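PDB 6BIO: clan CA, family C40, NlpC/P60 superfamily cysteine peptidase from Trichomonas vaginalis, which probably acts as a cysteine-type peptidase of the NlpC/P60 family, a class of peptidoglycan hydrolases that T. vaginalis acquired laterally and turns against bacteria. Local coordinates for residues A[83-87]-A[113-118]; A[106-110]-A[130-134]. All coordinates share one frame; numbering follows the deposited sequence.

Contact 1 of 2, residues A[83-87]-A[113-118]; sequences ITIPT and SQVTIL
Ile-117 lies across from Ile-85 in an antiparallel hydrogen-bonded pair, and its side chain runs along the neighbouring strand. CB sits 4.0 Å from Ile-85 CB and also grazes Ile-85 O. CG1, anti to the carbonyl carbon (chi1 -68°), passes that same oxygen on its way to Thr-87. The terminal CD1 then meets the methyl CG2 of Thr-87 at 3.6 Å, the two side chains crossing at a slant. Thr-87 CG2 touches both Ile-117 CD1 and Val-115 CG2, while its hydroxyl turns elsewhere and bonds to the backbone of Tyr-144.

On the face that carries Pro-86 and Thr-116, Thr-116 CG2 comes 3.6 Å from Thr-84 CB, and Thr-84 CG2 lies alongside Leu-118 CD2. Ile-85 and Ile-117, and likewise Thr-87 and Val-115, each exchange two N-H...O bonds, the shortest being Ile-117 N to Ile-85 O at 2.8 Å. This is the antiparallel pairing of strand 80-88 with strand 114-122, neighbours in the large sheet. Past the Ile-85/Ile-117 pair a water donates to both Ile-83 O and Leu-118 O and bridges them. The polar work here is done by main chain and water, and the side chains meet through carbon, the apolar side of Ile-117 continuing onto Ile-20 and Tyr-126.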
# COMPACT_ATOMS: atom_id res chain seq x y z
N ILE A 83 12.84 -2.54 -8.82
CA ILE A 83 13.02 -1.10 -8.78
C ILE A 83 14.08 -0.78 -7.75
O ILE A 83 13.99 -1.26 -6.61
CB ILE A 83 11.70 -0.45 -8.30
CG1 ILE A 83 10.55 -0.70 -9.28
CG2 ILE A 83 11.90 1.03 -7.95
CD1 ILE A 83 10.75 -0.01 -10.61
N THR A 84 15.03 0.08 -8.12
CA THR A 84 15.89 0.73 -7.14
C THR A 84 15.75 2.24 -7.28
O THR A 84 15.47 2.75 -8.36
CB THR A 84 17.37 0.29 -7.21
OG1 THR A 84 17.93 0.71 -8.46
CG2 THR A 84 17.46 -1.24 -7.10
N ILE A 85 15.94 2.96 -6.18
CA ILE A 85 15.60 4.38 -6.11
C ILE A 85 16.79 5.23 -5.64
O ILE A 85 17.16 5.20 -4.47
CB ILE A 85 14.37 4.62 -5.22
CG1 ILE A 85 13.19 3.77 -5.68
CG2 ILE A 85 14.00 6.09 -5.23
CD1 ILE A 85 12.03 3.74 -4.71
N PRO A 86 17.40 6.03 -6.52
CA PRO A 86 18.48 6.92 -6.08
C PRO A 86 17.98 8.03 -5.18
O PRO A 86 16.91 8.60 -5.43
CB PRO A 86 19.00 7.52 -7.39
CG PRO A 86 18.55 6.57 -8.43
CD PRO A 86 17.23 6.04 -7.98
N THR A 87 18.75 8.35 -4.15
CA THR A 87 18.45 9.48 -3.29
C THR A 87 19.77 9.93 -2.65
O THR A 87 20.86 9.47 -3.03
CB THR A 87 17.32 9.13 -2.30
OG1 THR A 87 16.94 10.31 -1.58
CG2 THR A 87 17.73 8.05 -1.35
N SER A 113 25.41 12.10 1.20
CA SER A 113 25.93 11.00 0.41
C SER A 113 24.88 10.54 -0.60
O SER A 113 23.70 10.41 -0.28
CB SER A 113 26.27 9.82 1.31
OG SER A 113 27.40 10.11 2.14
N GLN A 114 25.32 10.23 -1.80
CA GLN A 114 24.45 9.57 -2.77
C GLN A 114 24.32 8.10 -2.41
O GLN A 114 25.32 7.40 -2.25
CB GLN A 114 25.05 9.68 -4.16
CG GLN A 114 25.33 11.09 -4.69
CD GLN A 114 24.10 11.89 -4.87
OE1 GLN A 114 23.08 11.38 -5.36
NE2 GLN A 114 24.15 13.15 -4.45
N VAL A 115 23.09 7.61 -2.32
CA VAL A 115 22.79 6.22 -1.97
C VAL A 115 21.67 5.71 -2.88
O VAL A 115 20.98 6.47 -3.56
CB VAL A 115 22.39 6.07 -0.48
CG1 VAL A 115 23.45 6.72 0.46
CG2 VAL A 115 20.98 6.66 -0.21
N THR A 116 21.49 4.39 -2.88
CA THR A 116 20.41 3.80 -3.65
C THR A 116 19.51 3.00 -2.72
O THR A 116 19.98 2.09 -2.02
CB THR A 116 20.98 2.88 -4.73
OG1 THR A 116 21.86 3.61 -5.59
CG2 THR A 116 19.87 2.24 -5.56
N ILE A 117 18.21 3.31 -2.73
CA ILE A 117 17.23 2.56 -1.96
C ILE A 117 16.93 1.24 -2.66
O ILE A 117 16.54 1.22 -3.84
CB ILE A 117 15.94 3.39 -1.75
CG1 ILE A 117 16.21 4.58 -0.83
CG2 ILE A 117 14.77 2.49 -1.27
CD1 ILE A 117 15.13 5.62 -0.80
N LEU A 118 17.00 0.15 -1.88
CA LEU A 118 16.71 -1.20 -2.31
C LEU A 118 15.43 -1.75 -1.71
O LEU A 118 14.84 -2.68 -2.29
CB LEU A 118 17.86 -2.15 -1.92
CG LEU A 118 19.24 -1.73 -2.45
CD1 LEU A 118 20.29 -2.74 -1.99
CD2 LEU A 118 19.30 -1.60 -3.92
O HOH W 1 15.00 -3.10 -4.98

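Contact 2 of 2, residues A[106-110]-A[130-134]; sequences VRYVP and YRGYI
Arg-107 NH1 is gripped twice: it donates to Tyr-108 O at 2.7 Å, in a bent bond (132° at the hydrogen), and to a water 3.0 Å from NH1. The same water hydrogen-bonds to Tyr-130 OH, so it ties the guanidinium to the phenol across the contact.

A bend at chi2 (64°) lays the arginine over the face of Tyr-133 and carries its guanidinium to the edge of Tyr-130. Its CD stands 3.8 Å above the centre of the Tyr-133 ring in a CH-pi contact, and NE comes to 3.4 Å from Tyr-133 CE2 over the same face. Farther along, one face of the guanidinium meets Tyr-130 at CE2, the two planes standing 78° apart. The Tyr-130 ring is itself sandwiched, with Val-109 CG1 over the centre of one face and Arg-131 CG over the other, off toward the rim. Arg-107 NH2 lies 3.6 Å from Arg-131 NE, a closeness of like charges that the carbonyl and water at NH1 may ease.

At the other end Val-106 packs its CG1 against Tyr-133 CB and Ile-134 O. Val-106 and Arg-107 both face Ile-95, forming a classic beta bulge. On the other segment, Tyr-130 to Tyr-133 make a type I' turn, the tight two-residue connection of a beta hairpin, here joining strands 125-130 and 133-138 in the bacterial SH3 domain.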
# COMPACT_ATOMS: atom_id res chain seq x y z
N VAL A 106 27.60 -1.64 9.36
CA VAL A 106 28.16 -2.02 8.08
C VAL A 106 29.07 -0.93 7.57
O VAL A 106 30.21 -1.17 7.14
CB VAL A 106 27.03 -2.33 7.07
CG1 VAL A 106 27.61 -2.65 5.69
CG2 VAL A 106 26.16 -3.44 7.58
N ARG A 107 28.58 0.31 7.64
CA ARG A 107 29.33 1.45 7.12
C ARG A 107 28.73 2.76 7.64
O ARG A 107 27.51 2.94 7.62
CB ARG A 107 29.24 1.41 5.59
CG ARG A 107 29.90 2.51 4.81
CD ARG A 107 31.39 2.51 5.02
NE ARG A 107 32.18 3.15 3.94
CZ ARG A 107 32.47 4.45 3.86
NH1 ARG A 107 31.96 5.33 4.74
NH2 ARG A 107 33.23 4.87 2.85
N TYR A 108 29.61 3.67 8.07
CA TYR A 108 29.22 5.04 8.36
C TYR A 108 28.93 5.77 7.05
O TYR A 108 29.64 5.60 6.05
CB TYR A 108 30.38 5.73 9.08
CG TYR A 108 30.18 7.20 9.23
CD1 TYR A 108 29.26 7.70 10.17
CD2 TYR A 108 30.87 8.09 8.41
CE1 TYR A 108 29.08 9.06 10.30
CE2 TYR A 108 30.71 9.46 8.55
CZ TYR A 108 29.82 9.93 9.48
OH TYR A 108 29.66 11.30 9.54
N VAL A 109 27.87 6.56 7.04
CA VAL A 109 27.48 7.33 5.87
C VAL A 109 27.44 8.81 6.21
O VAL A 109 26.61 9.23 7.03
CB VAL A 109 26.10 6.89 5.35
CG1 VAL A 109 25.79 7.63 4.10
CG2 VAL A 109 26.06 5.42 5.10
N PRO A 110 28.34 9.62 5.64
CA PRO A 110 28.29 11.05 5.92
C PRO A 110 27.05 11.67 5.32
O PRO A 110 26.41 11.15 4.39
CB PRO A 110 29.56 11.62 5.27
CG PRO A 110 30.07 10.59 4.40
CD PRO A 110 29.47 9.27 4.76
N TYR A 130 25.27 2.03 -0.32
CA TYR A 130 26.18 3.17 -0.39
C TYR A 130 27.56 2.63 -0.73
O TYR A 130 28.15 1.92 0.07
CB TYR A 130 26.21 3.89 0.96
CG TYR A 130 27.29 4.97 1.05
CD1 TYR A 130 27.31 6.00 0.13
CD2 TYR A 130 28.29 4.93 2.01
CE1 TYR A 130 28.29 6.98 0.17
CE2 TYR A 130 29.24 5.95 2.07
CZ TYR A 130 29.24 6.96 1.16
OH TYR A 130 30.24 7.92 1.26
N ARG A 131 28.07 2.96 -1.92
CA ARG A 131 29.45 2.58 -2.30
C ARG A 131 29.67 1.07 -2.21
O ARG A 131 30.77 0.62 -1.91
CB ARG A 131 30.52 3.28 -1.42
CG ARG A 131 30.67 4.78 -1.52
CD ARG A 131 31.76 5.30 -0.52
NE ARG A 131 33.11 4.75 -0.78
CZ ARG A 131 33.83 5.06 -1.85
NH1 ARG A 131 33.32 5.89 -2.77
NH2 ARG A 131 35.03 4.53 -2.01
N GLY A 132 28.63 0.25 -2.47
CA GLY A 132 28.76 -1.18 -2.37
C GLY A 132 28.42 -1.75 -1.01
O GLY A 132 28.30 -2.98 -0.89
N TYR A 133 28.30 -0.92 0.02
CA TYR A 133 27.96 -1.36 1.38
C TYR A 133 26.44 -1.38 1.49
O TYR A 133 25.76 -0.40 1.15
CB TYR A 133 28.51 -0.38 2.42
CG TYR A 133 30.04 -0.35 2.46
CD1 TYR A 133 30.75 -1.24 3.25
CD2 TYR A 133 30.74 0.52 1.67
CE1 TYR A 133 32.12 -1.25 3.26
CE2 TYR A 133 32.15 0.54 1.71
CZ TYR A 133 32.80 -0.35 2.48
OH TYR A 133 34.18 -0.29 2.45
N ILE A 134 25.90 -2.49 2.00
CA ILE A 134 24.46 -2.76 1.95
C ILE A 134 23.91 -2.93 3.36
O ILE A 134 24.49 -3.66 4.18
CB ILE A 134 24.21 -4.02 1.11
CG1 ILE A 134 24.62 -3.76 -0.37
CG2 ILE A 134 22.74 -4.43 1.16
CD1 ILE A 134 24.91 -5.02 -1.10
O HOH W 2 32.46 7.80 3.20

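How the contacts relate
Tyr-130 is where the two contacts meet. Its CD1 lies 3.4 Å from Gln-114 O and its CE1 3.7 Å from Ser-113 CB, so the ring that packs on Val-109 in contact 2 also rests against the start of strand 114-122 in contact 1. The centres are about 12 Å apart. Along the chain the segments alternate: 106-110 leads within a few residues into 113-118, where Ser-113 OG hydrogen-bonds to Pro-110 O, and 125-130 then pairs with 114-122 before the turn of contact 2. Contact 1 joins strands within the large sheet, whereas contact 2 brings the separate two-stranded sheet 93-96/105-109 against that sheet's edge hairpin.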